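Local coordinates for chitinase (Chromobacterium violaceum, PDB 4TXG), which probably hydrolyses the glycosidic bonds of chitin, using a TIM-barrel domain of glycoside hydrolase family 18, at residues 392-397 / 455-460; 411-416 / 439-444; 381-386 / 445-450; 122-127 / 451-456; 150-155 / 182-187. One frame throughout, in Å; residues are numbered along the deposited sequence.

Contact 1: residues 392-397 / 455-460. With CS (cesium ion), chain D.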
# COMPACT_ATOMS: atom_id res chain seq x y z
N VAL A 392 6.14 -2.63 2.29
CA VAL A 392 5.06 -1.93 1.61
C VAL A 392 3.90 -1.71 2.57
O VAL A 392 3.70 -2.49 3.48
CB VAL A 392 4.55 -2.68 0.36
CG1 VAL A 392 5.65 -2.75 -0.70
CG2 VAL A 392 4.04 -4.08 0.70
N ASN A 393 3.16 -0.63 2.33
CA ASN A 393 1.91 -0.36 3.02
C ASN A 393 0.80 -0.52 2.01
O ASN A 393 0.64 0.33 1.13
CB ASN A 393 1.91 1.05 3.60
CG ASN A 393 3.01 1.25 4.63
OD1 ASN A 393 3.21 0.41 5.49
ND2 ASN A 393 3.75 2.34 4.50
N VAL A 394 0.06 -1.62 2.11
CA VAL A 394 -0.91 -1.94 1.06
C VAL A 394 -2.19 -1.15 1.31
O VAL A 394 -2.76 -1.21 2.40
CB VAL A 394 -1.23 -3.45 1.02
CG1 VAL A 394 -2.27 -3.72 -0.07
CG2 VAL A 394 0.06 -4.26 0.78
N MET A 395 -2.64 -0.40 0.30
CA MET A 395 -3.81 0.46 0.46
C MET A 395 -5.08 -0.37 0.23
O MET A 395 -5.80 -0.20 -0.77
CB MET A 395 -3.73 1.66 -0.48
CG MET A 395 -2.62 2.63 -0.05
SD MET A 395 -2.44 4.09 -1.09
CE MET A 395 -2.02 3.30 -2.64
N SER A 396 -5.30 -1.28 1.17
CA SER A 396 -6.46 -2.17 1.16
C SER A 396 -7.67 -1.46 1.77
O SER A 396 -8.27 -1.90 2.74
CB SER A 396 -6.13 -3.46 1.93
OG SER A 396 -5.33 -3.21 3.07
N TYR A 397 -7.99 -0.32 1.16
CA TYR A 397 -9.18 0.44 1.48
C TYR A 397 -9.52 1.22 0.23
O TYR A 397 -8.78 1.14 -0.76
CB TYR A 397 -8.97 1.35 2.70
CG TYR A 397 -7.65 2.13 2.74
CD1 TYR A 397 -7.35 3.09 1.78
CD2 TYR A 397 -6.72 1.90 3.75
CE1 TYR A 397 -6.15 3.80 1.82
CE2 TYR A 397 -5.53 2.61 3.80
CZ TYR A 397 -5.25 3.56 2.83
OH TYR A 397 -4.07 4.26 2.88
N SER A 455 6.93 -10.60 6.42
CA SER A 455 7.53 -9.59 7.30
C SER A 455 7.69 -8.21 6.64
O SER A 455 7.86 -7.21 7.32
CB SER A 455 8.89 -10.08 7.81
OG SER A 455 9.77 -10.34 6.72
N ARG A 456 7.63 -8.16 5.31
CA ARG A 456 7.81 -6.88 4.61
C ARG A 456 6.50 -6.38 4.01
O ARG A 456 6.51 -5.51 3.15
CB ARG A 456 8.91 -7.01 3.52
CG ARG A 456 10.31 -7.14 4.14
CD ARG A 456 11.44 -7.50 3.16
NE ARG A 456 11.53 -6.56 2.05
CZ ARG A 456 11.83 -6.94 0.81
NH1 ARG A 456 12.08 -8.22 0.55
NH2 ARG A 456 11.87 -6.04 -0.18
N VAL A 457 5.39 -6.93 4.48
CA VAL A 457 4.07 -6.47 4.04
C VAL A 457 3.24 -5.96 5.22
O VAL A 457 3.16 -6.64 6.25
CB VAL A 457 3.27 -7.60 3.34
CG1 VAL A 457 1.92 -7.09 2.86
CG2 VAL A 457 4.07 -8.18 2.17
N ASN A 458 2.64 -4.79 5.08
CA ASN A 458 1.68 -4.29 6.07
C ASN A 458 0.37 -3.96 5.38
O ASN A 458 0.37 -3.38 4.30
CB ASN A 458 2.22 -3.06 6.80
CG ASN A 458 3.65 -3.26 7.26
OD1 ASN A 458 3.91 -3.90 8.27
ND2 ASN A 458 4.59 -2.75 6.48
N MET A 459 -0.75 -4.34 5.99
CA MET A 459 -2.04 -4.12 5.34
C MET A 459 -2.74 -2.89 5.90
O MET A 459 -2.77 -2.67 7.11
CB MET A 459 -2.93 -5.36 5.52
CG MET A 459 -2.29 -6.63 4.96
SD MET A 459 -1.69 -6.49 3.26
CE MET A 459 -3.21 -6.15 2.38
N GLY A 460 -3.32 -2.08 5.00
CA GLY A 460 -3.97 -0.85 5.42
C GLY A 460 -5.43 -1.03 5.83
O GLY A 460 -6.14 -1.85 5.27
CS CS D . -5.10 6.31 -1.92
O HOH W 1 -4.20 6.69 1.38
O HOH W 2 -7.02 9.07 -1.45
O HOH W 3 -6.38 6.33 -4.75
O HOH W 4 -2.80 7.83 -0.10
O HOH W 5 -7.62 5.41 -1.55

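Contact 2: residues 411-416 / 439-444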
# COMPACT_ATOMS: atom_id res chain seq x y z
N ALA A 411 -13.33 -1.69 2.70
CA ALA A 411 -12.11 -2.44 2.98
C ALA A 411 -12.41 -3.88 3.40
O ALA A 411 -11.94 -4.32 4.44
CB ALA A 411 -11.32 -1.72 4.07
N ALA A 412 -13.21 -4.59 2.61
CA ALA A 412 -13.52 -5.98 2.95
C ALA A 412 -12.25 -6.80 3.20
O ALA A 412 -11.29 -6.70 2.45
CB ALA A 412 -14.35 -6.63 1.83
N LEU A 413 -12.26 -7.62 4.25
CA LEU A 413 -11.14 -8.54 4.48
C LEU A 413 -11.13 -9.67 3.44
O LEU A 413 -10.08 -10.03 2.91
CB LEU A 413 -11.21 -9.14 5.88
CG LEU A 413 -10.14 -10.18 6.23
CD1 LEU A 413 -8.74 -9.59 6.09
CD2 LEU A 413 -10.35 -10.70 7.65
N TYR A 414 -12.31 -10.23 3.20
CA TYR A 414 -12.48 -11.38 2.31
C TYR A 414 -13.47 -11.14 1.18
O TYR A 414 -14.31 -10.25 1.26
CB TYR A 414 -13.01 -12.59 3.10
CG TYR A 414 -12.12 -13.18 4.16
CD1 TYR A 414 -10.77 -13.39 3.94
CD2 TYR A 414 -12.67 -13.61 5.37
CE1 TYR A 414 -9.97 -13.97 4.91
CE2 TYR A 414 -11.89 -14.18 6.34
CZ TYR A 414 -10.54 -14.37 6.11
OH TYR A 414 -9.77 -14.96 7.08
N ASP A 415 -13.40 -11.99 0.17
CA ASP A 415 -14.46 -12.12 -0.82
C ASP A 415 -15.63 -12.93 -0.21
O ASP A 415 -15.39 -13.85 0.57
CB ASP A 415 -13.93 -12.82 -2.06
CG ASP A 415 -14.94 -12.87 -3.19
OD1 ASP A 415 -15.10 -11.84 -3.88
OD2 ASP A 415 -15.59 -13.92 -3.35
N ASP A 416 -16.87 -12.58 -0.56
CA ASP A 416 -18.05 -13.34 -0.10
C ASP A 416 -18.83 -13.92 -1.29
O ASP A 416 -19.93 -14.45 -1.13
CB ASP A 416 -18.99 -12.46 0.77
CG ASP A 416 -19.74 -11.37 -0.03
OD1 ASP A 416 -19.41 -11.11 -1.20
OD2 ASP A 416 -20.67 -10.75 0.55
N LEU A 439 -11.40 -8.17 -4.87
CA LEU A 439 -11.55 -6.85 -4.25
C LEU A 439 -11.59 -6.98 -2.73
O LEU A 439 -12.60 -6.68 -2.09
CB LEU A 439 -12.81 -6.14 -4.75
CG LEU A 439 -12.74 -5.55 -6.17
CD1 LEU A 439 -14.02 -4.83 -6.53
CD2 LEU A 439 -11.54 -4.61 -6.28
N ASN A 440 -10.49 -7.44 -2.15
CA ASN A 440 -10.45 -7.64 -0.71
C ASN A 440 -9.02 -7.68 -0.21
O ASN A 440 -8.09 -7.93 -0.96
CB ASN A 440 -11.20 -8.93 -0.33
CG ASN A 440 -10.64 -10.16 -1.04
OD1 ASN A 440 -9.70 -10.79 -0.56
ND2 ASN A 440 -11.21 -10.50 -2.20
N THR A 441 -8.87 -7.40 1.08
CA THR A 441 -7.58 -7.29 1.75
C THR A 441 -6.76 -8.58 1.64
O THR A 441 -5.55 -8.54 1.37
CB THR A 441 -7.79 -6.92 3.23
OG1 THR A 441 -8.52 -5.69 3.29
CG2 THR A 441 -6.46 -6.76 3.97
N ASP A 442 -7.44 -9.70 1.83
CA ASP A 442 -6.78 -11.01 1.81
C ASP A 442 -6.15 -11.26 0.44
O ASP A 442 -5.02 -11.77 0.36
CB ASP A 442 -7.80 -12.11 2.16
CG ASP A 442 -7.20 -13.50 2.19
OD1 ASP A 442 -6.68 -13.93 3.25
OD2 ASP A 442 -7.26 -14.19 1.14
N TRP A 443 -6.85 -10.89 -0.63
CA TRP A 443 -6.33 -11.13 -1.98
C TRP A 443 -5.09 -10.27 -2.21
O TRP A 443 -4.07 -10.76 -2.72
CB TRP A 443 -7.39 -10.83 -3.07
CG TRP A 443 -6.83 -11.07 -4.46
CD1 TRP A 443 -6.87 -12.23 -5.18
CD2 TRP A 443 -6.10 -10.12 -5.26
NE1 TRP A 443 -6.22 -12.06 -6.39
CE2 TRP A 443 -5.74 -10.78 -6.46
CE3 TRP A 443 -5.73 -8.78 -5.08
CZ2 TRP A 443 -5.03 -10.14 -7.48
CZ3 TRP A 443 -5.01 -8.14 -6.09
CH2 TRP A 443 -4.67 -8.83 -7.28
N ALA A 444 -5.17 -9.00 -1.83
CA ALA A 444 -4.06 -8.08 -2.01
C ALA A 444 -2.82 -8.52 -1.24
O ALA A 444 -1.70 -8.44 -1.74
CB ALA A 444 -4.47 -6.67 -1.59
O HOH W 6 -15.17 -8.70 -0.93
O HOH W 7 -13.64 -9.60 -3.42

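Contact 3: residues 381-386 / 445-450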
# COMPACT_ATOMS: atom_id res chain seq x y z
N GLU A 381 2.98 -5.12 -14.30
CA GLU A 381 3.86 -6.25 -14.61
C GLU A 381 3.90 -7.23 -13.44
O GLU A 381 2.86 -7.76 -13.07
CB GLU A 381 5.25 -5.74 -15.03
CG GLU A 381 5.11 -4.85 -16.29
CD GLU A 381 6.42 -4.47 -16.97
OE1 GLU A 381 7.49 -4.95 -16.53
OE2 GLU A 381 6.37 -3.69 -17.95
N THR A 382 5.07 -7.45 -12.84
CA THR A 382 5.16 -8.29 -11.64
C THR A 382 5.64 -7.51 -10.41
O THR A 382 6.14 -8.10 -9.44
CB THR A 382 6.11 -9.49 -11.85
OG1 THR A 382 7.45 -9.02 -12.09
CG2 THR A 382 5.66 -10.34 -13.03
N PHE A 383 5.46 -6.19 -10.44
CA PHE A 383 5.95 -5.32 -9.36
C PHE A 383 7.41 -5.63 -9.03
O PHE A 383 7.77 -5.87 -7.87
CB PHE A 383 5.07 -5.44 -8.11
CG PHE A 383 4.92 -4.13 -7.38
CD1 PHE A 383 6.04 -3.37 -7.07
CD2 PHE A 383 3.67 -3.64 -7.05
CE1 PHE A 383 5.92 -2.16 -6.41
CE2 PHE A 383 3.54 -2.42 -6.39
CZ PHE A 383 4.66 -1.69 -6.08
N GLN A 384 8.24 -5.62 -10.07
CA GLN A 384 9.66 -5.91 -9.93
C GLN A 384 10.34 -5.02 -8.88
O GLN A 384 11.32 -5.43 -8.25
CB GLN A 384 10.36 -5.74 -11.28
CG GLN A 384 9.93 -6.77 -12.35
CD GLN A 384 8.81 -6.28 -13.23
OE1 GLN A 384 7.79 -5.78 -12.75
NE2 GLN A 384 8.98 -6.42 -14.55
N GLY A 385 9.79 -3.83 -8.66
CA GLY A 385 10.35 -2.87 -7.72
C GLY A 385 10.27 -3.26 -6.24
O GLY A 385 10.90 -2.62 -5.41
N LEU A 386 9.50 -4.30 -5.92
CA LEU A 386 9.36 -4.72 -4.52
C LEU A 386 10.69 -5.02 -3.83
O LEU A 386 10.83 -4.81 -2.63
CB LEU A 386 8.45 -5.95 -4.42
CG LEU A 386 6.97 -5.71 -4.75
CD1 LEU A 386 6.20 -7.02 -4.68
CD2 LEU A 386 6.36 -4.70 -3.79
N TYR A 445 -3.01 -8.96 0.00
CA TYR A 445 -1.89 -9.49 0.78
C TYR A 445 -1.22 -10.63 0.01
O TYR A 445 0.01 -10.69 -0.14
CB TYR A 445 -2.36 -9.99 2.15
CG TYR A 445 -1.39 -10.93 2.81
CD1 TYR A 445 -0.20 -10.47 3.37
CD2 TYR A 445 -1.65 -12.30 2.85
CE1 TYR A 445 0.70 -11.34 3.97
CE2 TYR A 445 -0.75 -13.17 3.45
CZ TYR A 445 0.41 -12.69 4.00
OH TYR A 445 1.31 -13.57 4.59
N HIS A 446 -2.03 -11.55 -0.49
CA HIS A 446 -1.48 -12.72 -1.16
C HIS A 446 -0.81 -12.35 -2.48
O HIS A 446 0.16 -12.99 -2.88
CB HIS A 446 -2.58 -13.76 -1.36
CG HIS A 446 -2.81 -14.57 -0.12
ND1 HIS A 446 -1.85 -15.40 0.40
CD2 HIS A 446 -3.86 -14.60 0.74
CE1 HIS A 446 -2.31 -15.96 1.52
NE2 HIS A 446 -3.53 -15.49 1.74
N TYR A 447 -1.30 -11.29 -3.13
CA TYR A 447 -0.60 -10.77 -4.30
C TYR A 447 0.84 -10.38 -3.93
O TYR A 447 1.80 -10.78 -4.59
CB TYR A 447 -1.34 -9.56 -4.92
CG TYR A 447 -0.50 -8.82 -5.94
CD1 TYR A 447 0.40 -7.83 -5.54
CD2 TYR A 447 -0.56 -9.15 -7.30
CE1 TYR A 447 1.20 -7.18 -6.46
CE2 TYR A 447 0.25 -8.49 -8.22
CZ TYR A 447 1.12 -7.51 -7.79
OH TYR A 447 1.93 -6.83 -8.70
N TYR A 448 0.98 -9.59 -2.87
CA TYR A 448 2.30 -9.05 -2.53
C TYR A 448 3.27 -10.12 -2.02
O TYR A 448 4.49 -9.94 -2.12
CB TYR A 448 2.16 -7.88 -1.54
CG TYR A 448 1.70 -6.65 -2.30
CD1 TYR A 448 2.60 -5.93 -3.08
CD2 TYR A 448 0.37 -6.25 -2.29
CE1 TYR A 448 2.19 -4.83 -3.83
CE2 TYR A 448 -0.05 -5.14 -3.04
CZ TYR A 448 0.87 -4.44 -3.80
OH TYR A 448 0.49 -3.34 -4.56
N ARG A 449 2.76 -11.24 -1.52
CA ARG A 449 3.64 -12.32 -1.10
C ARG A 449 4.36 -12.99 -2.27
O ARG A 449 5.30 -13.76 -2.06
CB ARG A 449 2.86 -13.38 -0.31
CG ARG A 449 2.45 -12.90 1.07
CD ARG A 449 3.69 -12.78 1.98
NE ARG A 449 4.11 -14.12 2.39
CZ ARG A 449 5.07 -14.80 1.81
NH1 ARG A 449 5.76 -14.26 0.81
NH2 ARG A 449 5.36 -16.02 2.23
N GLY A 450 3.91 -12.72 -3.49
CA GLY A 450 4.60 -13.24 -4.65
C GLY A 450 6.04 -12.77 -4.68
O GLY A 450 6.94 -13.51 -5.09
O HOH W 8 1.01 -7.18 -11.23

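Contact 4: residues 122-127 / 451-456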
# COMPACT_ATOMS: atom_id res chain seq x y z
N ARG A 122 20.31 -8.17 7.18
CA ARG A 122 19.56 -7.71 6.01
C ARG A 122 18.19 -8.40 5.96
O ARG A 122 18.12 -9.62 6.10
CB ARG A 122 20.35 -7.99 4.72
CG ARG A 122 19.64 -7.49 3.47
CD ARG A 122 20.47 -7.70 2.20
NE ARG A 122 20.91 -9.08 2.06
CZ ARG A 122 20.20 -10.05 1.48
NH1 ARG A 122 19.00 -9.79 0.97
NH2 ARG A 122 20.69 -11.28 1.40
N PRO A 123 17.11 -7.62 5.78
CA PRO A 123 15.78 -8.23 5.62
C PRO A 123 15.74 -9.24 4.49
O PRO A 123 16.38 -9.05 3.46
CB PRO A 123 14.88 -7.03 5.31
CG PRO A 123 15.54 -5.89 6.05
CD PRO A 123 17.03 -6.15 5.87
N GLU A 124 14.99 -10.33 4.70
CA GLU A 124 14.86 -11.37 3.69
C GLU A 124 14.46 -10.81 2.33
O GLU A 124 13.50 -10.07 2.22
CB GLU A 124 13.83 -12.41 4.15
CG GLU A 124 13.53 -13.49 3.11
CD GLU A 124 12.44 -14.45 3.57
OE1 GLU A 124 12.18 -14.51 4.78
OE2 GLU A 124 11.84 -15.12 2.71
N ALA A 125 15.24 -11.17 1.31
CA ALA A 125 14.97 -10.83 -0.09
C ALA A 125 15.15 -9.35 -0.45
O ALA A 125 14.91 -8.94 -1.59
CB ALA A 125 13.55 -11.28 -0.49
N LEU A 126 15.59 -8.53 0.50
CA LEU A 126 15.82 -7.11 0.18
C LEU A 126 17.08 -6.95 -0.68
O LEU A 126 18.12 -7.55 -0.41
CB LEU A 126 15.95 -6.27 1.46
CG LEU A 126 16.13 -4.75 1.30
CD1 LEU A 126 14.87 -4.09 0.74
CD2 LEU A 126 16.51 -4.12 2.63
N ALA A 127 16.97 -6.14 -1.73
CA ALA A 127 18.10 -5.91 -2.60
C ALA A 127 19.07 -4.92 -1.97
O ALA A 127 18.74 -3.76 -1.78
CB ALA A 127 17.62 -5.38 -3.95
N GLY A 451 6.27 -11.53 -4.24
CA GLY A 451 7.60 -10.94 -4.33
C GLY A 451 8.17 -10.44 -3.02
O GLY A 451 9.24 -9.83 -3.00
N LEU A 452 7.46 -10.69 -1.92
CA LEU A 452 7.87 -10.25 -0.57
C LEU A 452 7.60 -11.32 0.49
O LEU A 452 6.60 -12.02 0.42
CB LEU A 452 7.11 -8.98 -0.15
CG LEU A 452 7.41 -7.66 -0.87
CD1 LEU A 452 6.42 -6.59 -0.41
CD2 LEU A 452 8.84 -7.22 -0.61
N PRO A 453 8.48 -11.42 1.50
CA PRO A 453 8.11 -12.20 2.68
C PRO A 453 7.03 -11.48 3.48
O PRO A 453 6.91 -10.25 3.36
CB PRO A 453 9.42 -12.27 3.48
CG PRO A 453 10.10 -10.95 3.14
CD PRO A 453 9.79 -10.75 1.66
N ALA A 454 6.27 -12.21 4.29
CA ALA A 454 5.19 -11.61 5.07
C ALA A 454 5.70 -10.47 5.95
O ALA A 454 4.99 -9.48 6.16
CB ALA A 454 4.50 -12.68 5.94
N SER A 455 6.93 -10.60 6.42
CA SER A 455 7.53 -9.59 7.30
C SER A 455 7.69 -8.21 6.64
O SER A 455 7.86 -7.21 7.32
CB SER A 455 8.89 -10.08 7.81
OG SER A 455 9.77 -10.34 6.72
N ARG A 456 7.63 -8.16 5.31
CA ARG A 456 7.81 -6.88 4.61
C ARG A 456 6.50 -6.38 4.01
O ARG A 456 6.51 -5.51 3.15
CB ARG A 456 8.91 -7.01 3.52
CG ARG A 456 10.31 -7.14 4.14
CD ARG A 456 11.44 -7.50 3.16
NE ARG A 456 11.53 -6.56 2.05
CZ ARG A 456 11.83 -6.94 0.81
NH1 ARG A 456 12.08 -8.22 0.55
NH2 ARG A 456 11.87 -6.04 -0.18
O HOH W 9 11.68 -8.52 -2.27

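Contact 5: residues 150-155 / 182-187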
# COMPACT_ATOMS: atom_id res chain seq x y z
N ASN A 150 8.00 0.12 21.24
CA ASN A 150 6.92 -0.12 22.20
C ASN A 150 6.57 -1.60 22.40
O ASN A 150 5.46 -1.94 22.82
CB ASN A 150 5.69 0.68 21.75
CG ASN A 150 5.91 2.19 21.87
OD1 ASN A 150 6.37 2.67 22.90
ND2 ASN A 150 5.59 2.94 20.81
N GLY A 151 7.53 -2.48 22.15
CA GLY A 151 7.34 -3.90 22.41
C GLY A 151 6.33 -4.59 21.52
O GLY A 151 5.80 -5.64 21.87
N SER A 152 6.05 -4.00 20.35
CA SER A 152 5.05 -4.58 19.47
C SER A 152 5.61 -5.70 18.59
O SER A 152 6.75 -5.64 18.14
CB SER A 152 4.44 -3.49 18.57
OG SER A 152 3.39 -4.05 17.79
N ARG A 153 4.80 -6.72 18.38
CA ARG A 153 5.08 -7.82 17.46
C ARG A 153 4.85 -7.44 15.99
O ARG A 153 5.38 -8.07 15.08
CB ARG A 153 4.21 -9.03 17.84
CG ARG A 153 4.29 -10.26 16.93
CD ARG A 153 3.52 -11.44 17.54
NE ARG A 153 2.11 -11.13 17.81
CZ ARG A 153 1.62 -10.78 18.99
NH1 ARG A 153 2.42 -10.68 20.04
NH2 ARG A 153 0.32 -10.52 19.13
N ARG A 154 4.03 -6.41 15.78
CA ARG A 154 3.62 -5.99 14.44
C ARG A 154 3.88 -4.52 14.22
O ARG A 154 3.78 -3.73 15.16
CB ARG A 154 2.13 -6.25 14.21
CG ARG A 154 1.68 -7.67 14.49
CD ARG A 154 2.13 -8.65 13.41
NE ARG A 154 1.91 -10.02 13.88
CZ ARG A 154 2.68 -11.05 13.57
NH1 ARG A 154 3.71 -10.90 12.73
NH2 ARG A 154 2.42 -12.24 14.10
N ARG A 155 4.16 -4.13 12.99
CA ARG A 155 4.19 -2.70 12.69
C ARG A 155 2.79 -2.13 12.90
O ARG A 155 1.79 -2.79 12.62
CB ARG A 155 4.66 -2.43 11.27
CG ARG A 155 6.06 -2.93 10.99
CD ARG A 155 6.60 -2.37 9.68
NE ARG A 155 7.86 -3.00 9.33
CZ ARG A 155 7.94 -4.14 8.65
NH1 ARG A 155 6.83 -4.73 8.24
NH2 ARG A 155 9.14 -4.66 8.37
N LYS A 182 1.89 3.82 21.33
CA LYS A 182 1.14 2.70 20.79
C LYS A 182 1.39 2.46 19.30
O LYS A 182 0.73 1.63 18.69
CB LYS A 182 -0.36 2.92 21.03
CG LYS A 182 -0.71 3.20 22.49
CD LYS A 182 -2.21 3.27 22.72
CE LYS A 182 -2.54 3.66 24.16
NZ LYS A 182 -1.84 2.79 25.15
N LEU A 183 2.36 3.18 18.74
CA LEU A 183 2.71 3.06 17.32
C LEU A 183 4.14 2.58 17.10
O LEU A 183 4.97 2.59 18.02
CB LEU A 183 2.55 4.42 16.61
CG LEU A 183 1.22 5.15 16.59
CD1 LEU A 183 1.36 6.45 15.86
CD2 LEU A 183 0.17 4.29 15.91
N THR A 184 4.45 2.16 15.88
CA THR A 184 5.84 1.86 15.55
C THR A 184 6.41 2.82 14.49
O THR A 184 7.62 3.10 14.49
CB THR A 184 6.01 0.40 15.05
OG1 THR A 184 5.27 0.21 13.83
CG2 THR A 184 5.54 -0.59 16.11
N HIS A 185 5.54 3.30 13.60
CA HIS A 185 5.92 4.20 12.51
C HIS A 185 4.86 5.28 12.30
O HIS A 185 3.67 5.02 12.43
CB HIS A 185 6.10 3.45 11.19
CG HIS A 185 7.15 2.37 11.21
ND1 HIS A 185 6.97 1.18 11.87
CD2 HIS A 185 8.36 2.30 10.62
CE1 HIS A 185 8.04 0.42 11.70
NE2 HIS A 185 8.90 1.08 10.95
N ILE A 186 5.32 6.47 11.95
CA ILE A 186 4.42 7.56 11.56
C ILE A 186 4.82 8.07 10.19
O ILE A 186 5.98 8.42 9.97
CB ILE A 186 4.47 8.73 12.54
CG1 ILE A 186 4.06 8.27 13.95
CG2 ILE A 186 3.60 9.90 12.04
CD1 ILE A 186 4.53 9.24 15.04
N ASN A 187 3.86 8.11 9.28
CA ASN A 187 4.07 8.65 7.94
C ASN A 187 3.47 10.05 7.85
O ASN A 187 2.28 10.22 8.09
CB ASN A 187 3.42 7.76 6.88
CG ASN A 187 4.13 6.44 6.69
OD1 ASN A 187 5.26 6.25 7.11
ND2 ASN A 187 3.44 5.51 6.03

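Contact 1: residues 392-397 / 455-460
M459 curls its thioether round V394. Bends at chi2 (-51°) and chi3 (-62°) bring M459 CE back to 3.6 Å from V394 CG1, with SD close to CG2. That same V394 CG2 meets V457 CG1 at 4.0 Å, so the valine knob fits between its two neighbours on the next strand. The parallel strands 392-395 and 457-460 are held by backbone bonds such as V394 N to N458 O (2.8 Å, 178°). Past the bridges, G460 offers no side chain, and the Y397 ring closes on it obliquely, Y397 CD2 lying 3.8 Å from G460 C. S396 OG donates to an in-plane lone pair of G460 O at 2.7 Å. V392 O accepts from both N458 N and, from above the carbonyl plane, N458 ND2, while N458 OD1 is taken by R155. M395 SD binds a cesium ion together with E314 and waters. The pair is one step of the TIM barrel wall, flanked by strands 365-371 and 599-603, with helix 441-448 packed over V394 and M459.

Contact 2: residues 411-416 / 439-444
The end-to-end lines of 411-415 and 439-442 stand 86° apart where the loop meets the start of helix 441-448, and A412 and L413 hand their carbonyls to the first turn: T441 N reaches A412 O at 2.9 Å and D442 N reaches L413 O at 2.9 Å. These acceptors satisfy N-H groups that the start of a helix cannot pair internally. N440 is the N-cap. With its CG set between the backbone N and the carbonyl carbon (chi1 57°), its OD1 accepts from W443 N at 2.9 Å, the donor standing above the amide carbonyl plane. The back of the same side chain is pressed on the loop, N440 CB lying 3.5 Å from Y414 C. Its ND2 donates to G437 O and to a water, which in turn donates to D415 OD1, an atom also bonded to Y428 OH. Farther along, D442 CB meets the edge of the Y414 ring near its plane, 3.7 Å from CD1, while L413 CG covers the centre of one ring face. The D442 carboxylate, turned 67° from that ring, is held elsewhere by W591 NE1 and L730 N. L413 CD1 touches T441 CB. The junction lies between helix 420-424, which packs on D415 and L439, and strand 457-462, whose M459 and P462 touch T441 and A411.

Contact 3: residues 381-386 / 445-450
F383 and Y448 form an offset edge-to-face aromatic pair where a loop ahead of barrel strand 391-395 meets helix 441-448 on the outside of the TIM barrel. The edge of Y448 is turned toward the face of F383, with the ring planes 65° apart and the centroids separated by 5.7 Å. Y448 CE1 comes to 3.7 Å from F383 CD2, with Y448 OH beside F383 CE2. L386 completes the cluster: its CD2 sits above the rim of one face of F383 and meets the edge of Y448, 4.0 Å from CD1, the two side chains crossing at about a right angle. Y447 lends a further wall, its CD1 lying over the centre of one face of the Y448 ring. F383 reaches this place from a backbone with positive phi and with an unusual chi1 of -144°, away from the staggered positions, which suggests some strain. The buried Y448 OH is satisfied by P371 O, and L377 of helix 374-377 packs against F383, Y447 and Y448. Y447 crosses F383 at about a right angle and brings its hydroxyl to the edge of the phenyl ring. Y447 OH ends 3.5 Å from F383 CB and 2.7 Å from a water that also lies 2.7 Å from E381 O.

Contact 4: residues 122-127 / 451-456
L126 and L452 sandwich the guanidinium of R456: L126 CA stands 3.7 Å above one face, toward the rim, and L452 CD2 lies over the centre of the opposite face. The first of these belongs to a type II beta turn, P123 to L126, closed by L126 N to P123 O at 3.1 Å, with A125 at positive phi. R456 lies against the turn's middle peptide, E124-A125. A bend at chi3 (56°) swings NE off the line of the chain, and beyond it NH1 donates to E124 O at 2.9 Å, in that carbonyl's plane but tilted 29° from the guanidinium plane. Other loop carbonyls take up the rest of the group, NH2 bonding to L389 O and NE weakly to D390 O, so its rotation is fixed from several directions. The L126 and R456 side chains cross at about a right angle, L126 CD1 lying 3.7 Å from R456 NH2. Beside the arginine, the extended E124 side chain and the P453 ring slide past each other in opposite directions, E124 CD against P453 CB at 3.7 Å. The turn, ahead of the first barrel strand, packs on the loop that leads into strand 457-462. A water accepts from R456 NH1 at 2.9 Å and donates to G451 O at 2.9 Å.

Contact 5: residues 150-155 / 182-187
T184 OG1 lies 3.3 Å from R155 CA and is gripped by two nitrogens: H185 ND1 at 2.8 Å, where either atom could be the donor, and the backbone N of I156. Chi1 of 63° puts this hydroxyl between its own backbone N and carbonyl carbon, while CG2 turns to S152 CB at 4.0 Å. S152 OG, for its part, donates to R154 O on a lone pair, shaping the loop. At the outer end, N150 ND2 donates to L183 O at 2.9 Å, each partner lying in or near the plane of the other's group, and also serves W180 O. R155 and H185 cross obliquely, planes 61° apart, with R155 CD 3.7 Å from H185 CE1. The contact joins the start of the first TIM-barrel strand, 155-161, to the next, 185-193, and helix 627-636 packs on its loops. E146 spans the two basic groups, OE2 in a salt bridge with R155 NE and OE1 bonded to H185 NE2. The shared carboxylate would offset the arginine's charge and, by holding H185 NE2, fix the turn of the imidazole.

From the N terminus, contact 4 opens first, at 122-127, and closes only at 451-456, so it spans contacts 5, 3 and 2. Contact 5 is the short early loop, joining the first two barrel strands and finished before contacts 3, 1 and 2 open. Contact 3 opens at 381-386 and contact 1 at 392-397; contact 2 closes within both, at the start of helix 441-448. Contact 3 closes on the other end of that helix, before contact 1 closes, so these two cross. The closing segments of contacts 4 and 1 overlap at S455 and R456. R155 of contact 5 reaches S455 O and N458 OD1, linking the first strand to the start of strand 457-462.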